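PDB 4GB7: 6-aminohexanoate-dimer hydrolase from Bacillus anthracis, which probably hydrolyses amide bonds of 6-aminohexanoate-type linear dimers, as a serine hydrolase of the beta-lactamase clan. Local coordinates for residues A[404-407]-A[408-412]; A[210-214]-A[215-219]; A[276-280]-A[281-285]. All blocks are in the same frame, centred on the assembly; numbering follows the deposited sequence.

Contact 1. Residues A[404-407]-A[408-412]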
loop_
_atom_site.group_PDB
_atom_site.type_symbol
_atom_site.label_atom_id
_atom_site.label_comp_id
_atom_site.label_asym_id
_atom_site.label_seq_id
_atom_site.Cartn_x
_atom_site.Cartn_y
_atom_site.Cartn_z
ATOM N N SER A 404 -14.480 -8.633 -3.570
ATOM C CA SER A 404 -14.732 -10.024 -3.213
ATOM C C SER A 404 -14.488 -11.030 -4.378
ATOM O O SER A 404 -14.073 -12.161 -4.161
ATOM C CB SER A 404 -16.169 -10.191 -2.710
ATOM O OG SER A 404 -16.447 -11.536 -2.357
ATOM N N VAL A 405 -14.832 -10.632 -5.589
ATOM C CA VAL A 405 -14.497 -11.448 -6.750
ATOM C C VAL A 405 -12.982 -11.705 -6.829
ATOM O O VAL A 405 -12.542 -12.858 -6.949
ATOM C CB VAL A 405 -15.001 -10.835 -8.067
ATOM C CG1 VAL A 405 -14.472 -11.600 -9.285
ATOM C CG2 VAL A 405 -16.546 -10.809 -8.066
ATOM N N TYR A 406 -12.187 -10.655 -6.700
ATOM C CA TYR A 406 -10.756 -10.795 -6.689
ATOM C C TYR A 406 -10.246 -11.635 -5.528
ATOM O O TYR A 406 -9.393 -12.502 -5.721
ATOM C CB TYR A 406 -10.120 -9.410 -6.666
ATOM C CG TYR A 406 -10.138 -8.576 -7.939
ATOM C CD1 TYR A 406 -10.463 -9.117 -9.186
ATOM C CD2 TYR A 406 -9.813 -7.226 -7.879
ATOM C CE1 TYR A 406 -10.386 -8.351 -10.306
ATOM C CE2 TYR A 406 -9.737 -6.443 -8.992
ATOM C CZ TYR A 406 -10.051 -7.009 -10.209
ATOM O OH TYR A 406 -9.958 -6.242 -11.333
ATOM N N SER A 407 -10.770 -11.399 -4.321
ATOM C CA SER A 407 -10.282 -12.131 -3.167
ATOM C C SER A 407 -10.475 -13.633 -3.325
ATOM O O SER A 407 -9.595 -14.423 -3.006
ATOM C CB SER A 407 -10.973 -11.642 -1.888
ATOM O OG SER A 407 -10.626 -10.296 -1.645
ATOM N N ASN A 408 -11.644 -14.011 -3.858
ATOM C CA ASN A 408 -11.946 -15.397 -4.102
ATOM C C ASN A 408 -11.141 -15.939 -5.295
ATOM O O ASN A 408 -10.689 -17.084 -5.264
ATOM C CB ASN A 408 -13.443 -15.571 -4.349
ATOM C CG ASN A 408 -14.218 -15.658 -3.036
ATOM O OD1 ASN A 408 -14.137 -16.699 -2.353
ATOM N ND2 ASN A 408 -14.928 -14.555 -2.652
HETATM N N MSE A 409 -10.956 -15.135 -6.330
HETATM C CA MSE A 409 -10.158 -15.520 -7.513
HETATM C C MSE A 409 -8.718 -15.849 -7.109
HETATM O O MSE A 409 -8.096 -16.792 -7.629
HETATM C CB MSE A 409 -10.159 -14.351 -8.489
HETATM C CG MSE A 409 -9.350 -14.485 -9.744
HETATM SE SE MSE A 409 -9.541 -12.750 -10.593
HETATM C CE MSE A 409 -8.007 -11.898 -9.813
ATOM N N TYR A 410 -8.177 -15.108 -6.135
ATOM C CA TYR A 410 -6.796 -15.398 -5.721
ATOM C C TYR A 410 -6.668 -16.796 -5.083
ATOM O O TYR A 410 -5.670 -17.492 -5.255
ATOM C CB TYR A 410 -6.312 -14.361 -4.745
ATOM C CG TYR A 410 -6.259 -12.934 -5.238
ATOM C CD1 TYR A 410 -6.230 -12.598 -6.573
ATOM C CD2 TYR A 410 -6.279 -11.916 -4.341
ATOM C CE1 TYR A 410 -6.218 -11.261 -6.968
ATOM C CE2 TYR A 410 -6.247 -10.607 -4.722
ATOM C CZ TYR A 410 -6.241 -10.272 -6.058
ATOM O OH TYR A 410 -6.212 -8.918 -6.404
ATOM N N ILE A 411 -7.681 -17.195 -4.330
ATOM C CA ILE A 411 -7.758 -18.543 -3.780
ATOM C C ILE A 411 -7.862 -19.595 -4.889
ATOM O O ILE A 411 -7.119 -20.594 -4.894
ATOM C CB ILE A 411 -8.914 -18.684 -2.759
ATOM C CG1 ILE A 411 -8.751 -17.707 -1.581
ATOM C CG2 ILE A 411 -8.953 -20.148 -2.272
ATOM C CD1 ILE A 411 -9.929 -17.625 -0.620
ATOM N N ASP A 412 -8.756 -19.386 -5.852
ATOM C CA ASP A 412 -8.857 -20.295 -6.947
ATOM C C ASP A 412 -7.603 -20.414 -7.792
ATOM O O ASP A 412 -7.243 -21.535 -8.209
ATOM C CB ASP A 412 -10.035 -19.934 -7.837
ATOM C CG ASP A 412 -11.393 -20.200 -7.163
ATOM O OD1 ASP A 412 -11.488 -21.007 -6.183
ATOM O OD2 ASP A 412 -12.372 -19.616 -7.662
#
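Tyr406, Met409 and Tyr410 meet on the inner side of helix 402-417, the C-terminal helix that packs on the five-stranded antiparallel sheet of this beta-lactamase-type fold. The side chains lie three to four residues apart, about one helical turn. The backbone is regular: Met409 N bonds to Val405 O at 2.8 Å and Tyr410 N to Tyr406 O at 2.9 Å. The side chains of Tyr406 and Met409 run alongside one another in the same direction. CG of Met409 stands anti to the backbone N (chi1 177°), and the chain then bends at its last torsion. This brings the selenium and the terminal methyl of this selenomethionine to CD1 of Tyr406. The methyl CE lies 3.8 Å from CD1. SE sits 5.2 Å from the ring centroid, an oblique Met-aromatic contact. Tyr410 folds back along the helix. Its ring places one face over the carbonyl oxygen Tyr406 O, which lies 3.1 Å above the ring plane and toward its rim. Its far end reaches CB of Tyr406, with CZ 4.0 Å away. The hydroxyl of Tyr410 bonds to ND1 of His391 on strand 387-393, and the Tyr406 ring also meets His391. Phe113 of strand 110-117 touches both Met409 and Tyr410, and Leu104 of helix 101-107 touches Met409. Ser404 and Asn408 lie on the exposed side of the helix. Ser407 OG bonds back to His403 O. Asn408 curls its amide back over the preceding turn, and Ser404 O accepts two bonds from this one residue. Asn408 N and Asn408 ND2 approach from opposite faces of the carbonyl plane. ND2 stands 3.0 Å from Ser404 O, 36° out of that plane and so not on a lone pair.

Contact 2. Residues A[210-214]-A[215-219]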
loop_
_atom_site.group_PDB
_atom_site.type_symbol
_atom_site.label_atom_id
_atom_site.label_comp_id
_atom_site.label_asym_id
_atom_site.label_seq_id
_atom_site.Cartn_x
_atom_site.Cartn_y
_atom_site.Cartn_z
ATOM N N GLN A 210 -7.741 15.206 2.666
ATOM C CA GLN A 210 -6.855 16.072 3.464
ATOM C C GLN A 210 -5.385 15.838 3.181
ATOM O O GLN A 210 -4.593 16.793 3.108
ATOM C CB GLN A 210 -7.127 15.976 4.953
ATOM C CG GLN A 210 -8.501 16.524 5.359
ATOM C CD GLN A 210 -8.796 17.907 4.804
ATOM O OE1 GLN A 210 -8.034 18.840 5.043
ATOM N NE2 GLN A 210 -9.891 18.035 4.032
ATOM N N LEU A 211 -5.008 14.579 2.972
ATOM C CA LEU A 211 -3.606 14.284 2.660
ATOM C C LEU A 211 -3.252 14.862 1.323
ATOM O O LEU A 211 -2.205 15.459 1.151
ATOM C CB LEU A 211 -3.388 12.761 2.655
ATOM C CG LEU A 211 -1.983 12.260 2.255
ATOM C CD1 LEU A 211 -1.031 12.541 3.415
ATOM C CD2 LEU A 211 -2.028 10.773 1.875
ATOM N N TYR A 212 -4.164 14.721 0.357
ATOM C CA TYR A 212 -3.905 15.299 -0.948
ATOM C C TYR A 212 -3.923 16.854 -0.958
ATOM O O TYR A 212 -3.094 17.447 -1.612
ATOM C CB TYR A 212 -4.866 14.743 -1.985
ATOM C CG TYR A 212 -4.807 13.227 -2.167
ATOM C CD1 TYR A 212 -3.646 12.505 -1.920
ATOM C CD2 TYR A 212 -5.875 12.546 -2.687
ATOM C CE1 TYR A 212 -3.587 11.142 -2.107
ATOM C CE2 TYR A 212 -5.843 11.165 -2.840
ATOM C CZ TYR A 212 -4.699 10.472 -2.598
ATOM O OH TYR A 212 -4.682 9.112 -2.785
ATOM N N LEU A 213 -4.837 17.491 -0.215
ATOM C CA LEU A 213 -4.829 18.942 -0.066
ATOM C C LEU A 213 -3.526 19.394 0.621
ATOM O O LEU A 213 -2.864 20.324 0.177
ATOM C CB LEU A 213 -6.024 19.409 0.729
ATOM C CG LEU A 213 -7.347 19.367 -0.057
ATOM C CD1 LEU A 213 -8.513 19.296 0.934
ATOM C CD2 LEU A 213 -7.461 20.536 -1.036
ATOM N N ALA A 214 -3.143 18.692 1.671
ATOM C CA ALA A 214 -1.847 18.950 2.355
ATOM C C ALA A 214 -0.635 18.886 1.432
ATOM O O ALA A 214 0.349 19.631 1.614
ATOM C CB ALA A 214 -1.670 17.997 3.529
ATOM N N SER A 215 -0.713 17.994 0.437
ATOM C CA SER A 215 0.350 17.764 -0.510
ATOM C C SER A 215 0.220 18.626 -1.758
ATOM O O SER A 215 1.006 18.467 -2.685
ATOM C CB SER A 215 0.333 16.298 -0.966
ATOM O OG SER A 215 0.408 15.412 0.107
ATOM N N ASN A 216 -0.801 19.491 -1.798
ATOM C CA ASN A 216 -1.018 20.391 -2.906
ATOM C C ASN A 216 -1.369 19.693 -4.218
ATOM O O ASN A 216 -1.000 20.178 -5.285
ATOM C CB ASN A 216 0.203 21.311 -3.107
ATOM C CG ASN A 216 -0.125 22.531 -3.947
ATOM O OD1 ASN A 216 -1.232 23.045 -3.883
ATOM N ND2 ASN A 216 0.839 22.995 -4.737
ATOM N N ILE A 217 -2.036 18.539 -4.148
ATOM C CA ILE A 217 -2.378 17.810 -5.379
ATOM C C ILE A 217 -3.890 17.690 -5.563
ATOM O O ILE A 217 -4.355 16.989 -6.464
ATOM C CB ILE A 217 -1.663 16.429 -5.498
ATOM C CG1 ILE A 217 -2.134 15.410 -4.462
ATOM C CG2 ILE A 217 -0.156 16.586 -5.433
ATOM C CD1 ILE A 217 -1.569 14.006 -4.703
ATOM N N LEU A 218 -4.651 18.352 -4.683
ATOM C CA LEU A 218 -6.053 18.722 -4.971
ATOM C C LEU A 218 -6.146 20.245 -4.937
ATOM O O LEU A 218 -5.271 20.913 -4.387
ATOM C CB LEU A 218 -7.030 18.110 -3.983
ATOM C CG LEU A 218 -7.266 16.602 -4.138
ATOM C CD1 LEU A 218 -8.083 16.061 -2.977
ATOM C CD2 LEU A 218 -7.918 16.327 -5.491
ATOM N N PRO A 219 -7.204 20.814 -5.534
ATOM C CA PRO A 219 -7.246 22.273 -5.673
ATOM C C PRO A 219 -7.487 22.972 -4.339
ATOM O O PRO A 219 -8.404 22.582 -3.589
ATOM C CB PRO A 219 -8.441 22.504 -6.584
ATOM C CG PRO A 219 -8.610 21.222 -7.294
ATOM C CD PRO A 219 -8.293 20.187 -6.281
#
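Tyr212 and Leu213 meet Ile217 and Leu218, and Ser215 reaches back to Leu211, where helix 206-214 closes in a Schellman motif. Asn216 has positive phi (66°) and turns the chain back. Ile217 N then bonds to Tyr212 O at 3.0 Å, nearly straight at 172°. Asn216 N bonds to Leu213 O at 3.0 Å, from above the carbonyl plane. Ser215 adds a side-chain bond. Its OG donates to Leu211 O at 2.8 Å, while its own N makes only weak bonds to Leu211 O and Tyr212 O. Ser215 OG lies beside its backbone N (chi1 -56°), and this aims it back along the helix.

Apolar side chains pack where the chain turns back. Ile217 and Leu218 both reach CB of Tyr212, Ile217 through CG1 and Leu218 through CD1 at 3.6 Å. Leu218 CD1 also comes to the edge of the Tyr212 ring, whereas Ile217 CD1 approaches the ring obliquely, 3.8 Å from Tyr212 CD1. Leu213 crosses Leu218 at about a right angle, with its CD2 3.8 Å from Leu218 CB.

Further out, Trp47 meets the Tyr212 ring edge-to-face, and Gln298 NE2 bonds to Ser215 OG. Arg220 NH2 bonds to Leu213 O. Leu211 packs against Ile230 and Met233 of helix 230-235.

The last-turn carbonyls of Leu211, Tyr212 and Leu213 are therefore all hydrogen-bonded within a mostly buried setting. The hydroxyl of Ser215 is held by two partners, Leu211 O and Gln298 NE2, which should restrict its rotation.

Contact 3. Residues A[276-280]-A[281-285]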
loop_
_atom_site.group_PDB
_atom_site.type_symbol
_atom_site.label_atom_id
_atom_site.label_comp_id
_atom_site.label_asym_id
_atom_site.label_seq_id
_atom_site.Cartn_x
_atom_site.Cartn_y
_atom_site.Cartn_z
ATOM N N ARG A 276 17.342 0.372 2.880
ATOM C CA ARG A 276 16.953 -0.810 3.632
ATOM C C ARG A 276 16.323 -1.912 2.794
ATOM O O ARG A 276 16.371 -3.094 3.178
ATOM C CB ARG A 276 16.017 -0.398 4.750
ATOM C CG ARG A 276 16.678 0.435 5.828
ATOM C CD ARG A 276 15.660 1.135 6.705
ATOM N NE ARG A 276 16.313 1.853 7.803
ATOM C CZ ARG A 276 16.699 1.292 8.954
ATOM N NH1 ARG A 276 16.451 -0.001 9.229
ATOM N NH2 ARG A 276 17.308 2.044 9.873
ATOM N N ILE A 277 15.666 -1.553 1.699
ATOM C CA ILE A 277 14.853 -2.506 0.969
ATOM C C ILE A 277 15.132 -2.442 -0.534
ATOM O O ILE A 277 15.480 -3.469 -1.137
ATOM C CB ILE A 277 13.320 -2.322 1.212
ATOM C CG1 ILE A 277 13.004 -2.482 2.693
ATOM C CG2 ILE A 277 12.503 -3.189 0.230
ATOM C CD1 ILE A 277 11.588 -2.074 3.083
ATOM N N TRP A 278 14.968 -1.272 -1.125
ATOM C CA TRP A 278 14.875 -1.160 -2.614
ATOM C C TRP A 278 16.194 -1.469 -3.316
ATOM O O TRP A 278 16.221 -1.786 -4.490
ATOM C CB TRP A 278 14.332 0.226 -3.082
ATOM C CG TRP A 278 13.401 0.053 -4.243
ATOM C CD1 TRP A 278 13.689 0.116 -5.590
ATOM C CD2 TRP A 278 12.008 -0.315 -4.144
ATOM N NE1 TRP A 278 12.570 -0.170 -6.336
ATOM C CE2 TRP A 278 11.524 -0.479 -5.508
ATOM C CE3 TRP A 278 11.133 -0.532 -3.083
ATOM C CZ2 TRP A 278 10.200 -0.806 -5.772
ATOM C CZ3 TRP A 278 9.815 -0.886 -3.361
ATOM C CH2 TRP A 278 9.354 -0.990 -4.661
ATOM N N SER A 279 17.295 -1.288 -2.609
ATOM C CA SER A 279 18.622 -1.539 -3.131
ATOM C C SER A 279 19.105 -2.954 -2.780
ATOM O O SER A 279 20.182 -3.320 -3.208
ATOM C CB SER A 279 19.620 -0.537 -2.575
ATOM O OG SER A 279 19.805 -0.689 -1.193
ATOM N N GLN A 280 18.317 -3.718 -2.002
ATOM C CA GLN A 280 18.774 -4.954 -1.369
ATOM C C GLN A 280 18.181 -6.226 -1.904
ATOM O O GLN A 280 18.657 -7.289 -1.536
ATOM C CB GLN A 280 18.446 -4.906 0.127
ATOM C CG GLN A 280 19.022 -3.670 0.818
ATOM C CD GLN A 280 20.477 -3.825 0.993
ATOM O OE1 GLN A 280 20.917 -4.771 1.651
ATOM N NE2 GLN A 280 21.257 -2.909 0.413
ATOM N N ILE A 281 17.165 -6.165 -2.780
ATOM C CA ILE A 281 16.494 -7.417 -3.196
ATOM C C ILE A 281 16.337 -7.574 -4.711
ATOM O O ILE A 281 15.362 -8.176 -5.191
ATOM C CB ILE A 281 15.151 -7.676 -2.444
ATOM C CG1 ILE A 281 14.081 -6.596 -2.783
ATOM C CG2 ILE A 281 15.387 -7.677 -0.908
ATOM C CD1 ILE A 281 12.709 -6.914 -2.204
ATOM N N GLY A 282 17.298 -7.006 -5.451
ATOM C CA GLY A 282 17.399 -7.237 -6.905
ATOM C C GLY A 282 16.343 -6.534 -7.727
ATOM O O GLY A 282 16.056 -6.956 -8.874
HETATM N N MSE A 283 15.798 -5.442 -7.198
HETATM C CA MSE A 283 14.764 -4.644 -7.918
HETATM C C MSE A 283 15.284 -4.165 -9.280
HETATM O O MSE A 283 16.436 -3.763 -9.411
HETATM C CB MSE A 283 14.430 -3.391 -7.145
HETATM C CG MSE A 283 13.909 -3.629 -5.705
HETATM SE SE MSE A 283 12.261 -4.701 -5.770
HETATM C CE MSE A 283 11.576 -4.018 -4.095
ATOM N N GLU A 284 14.409 -4.217 -10.273
ATOM C CA GLU A 284 14.741 -3.838 -11.617
ATOM C C GLU A 284 14.799 -2.333 -11.874
ATOM O O GLU A 284 15.519 -1.900 -12.792
ATOM C CB GLU A 284 13.668 -4.410 -12.556
ATOM C CG GLU A 284 13.740 -5.868 -12.830
ATOM C CD GLU A 284 12.563 -6.260 -13.712
ATOM O OE1 GLU A 284 12.630 -6.050 -14.954
ATOM O OE2 GLU A 284 11.584 -6.758 -13.161
ATOM N N GLU A 285 13.941 -1.569 -11.164
ATOM C CA GLU A 285 13.776 -0.145 -11.401
ATOM C C GLU A 285 13.714 0.609 -10.096
ATOM O O GLU A 285 13.440 0.032 -9.019
ATOM C CB GLU A 285 12.482 0.159 -12.198
ATOM C CG GLU A 285 12.329 -0.624 -13.511
ATOM C CD GLU A 285 13.300 -0.283 -14.619
ATOM O OE1 GLU A 285 13.907 0.786 -14.524
ATOM O OE2 GLU A 285 13.405 -1.099 -15.612
HETATM O O HOH W 1 17.336 -4.066 -5.114
HETATM O O HOH W 2 19.978 -5.781 -5.056
#
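Helix 269-278 ends in a wider pi-type turn at 276-278, and the chain then loops through Gly282, at positive phi (73°), to bring Met283 and Glu285 back to Trp278. Met283 lies across the indole at about a right angle. Its chain is bent at chi2 (-60°), which carries the terminal methyl CE over one face of the six-membered ring. CE stands 3.5 Å from that ring's centroid and nearly on its normal, a CH-pi contact. The selenium of this selenomethionine follows at 4.5 Å from the same centroid, giving a Met-aromatic contact above the face. The indole edge is used as well. Trp278 NE1 donates to Glu285 O at 2.8 Å, with the acceptor in the ring plane and the donor in the carbonyl plane.

Trp278 and Glu285 join the two ends of the loop leading from helix 269-278 into strand 287-290, an inner strand of the four-stranded antiparallel sheet. Asp309 of helix 307-318 touches both Trp278 and Met283. Water 1 bridges the turn: it donates to Trp278 O at 2.6 Å and accepts from Met283 N at 2.9 Å. Water 2 joins Ser279 O to Gly282 N.

Contacts 1, 2 and 3 are three separate local contacts, two where a helix gives way to a loop and one within the C-terminal helix. None touches another. The nearest atoms of contacts 1 and 2 are about 17 Å apart, and their centres, 33 Å apart, lie on opposite sides of the chain's centre. Contact 3 has its centre 29 Å from each of the others. Along the chain, contact 2 comes first, then contact 3, then contact 1. Ser140 and Lys143 fit an SxxK pattern, with Tyr249 beside the lysine, and probably mark the active site, as in serine beta-lactamases and their relatives. The side chain of Leu211 in contact 2 lies near these residues without touching them.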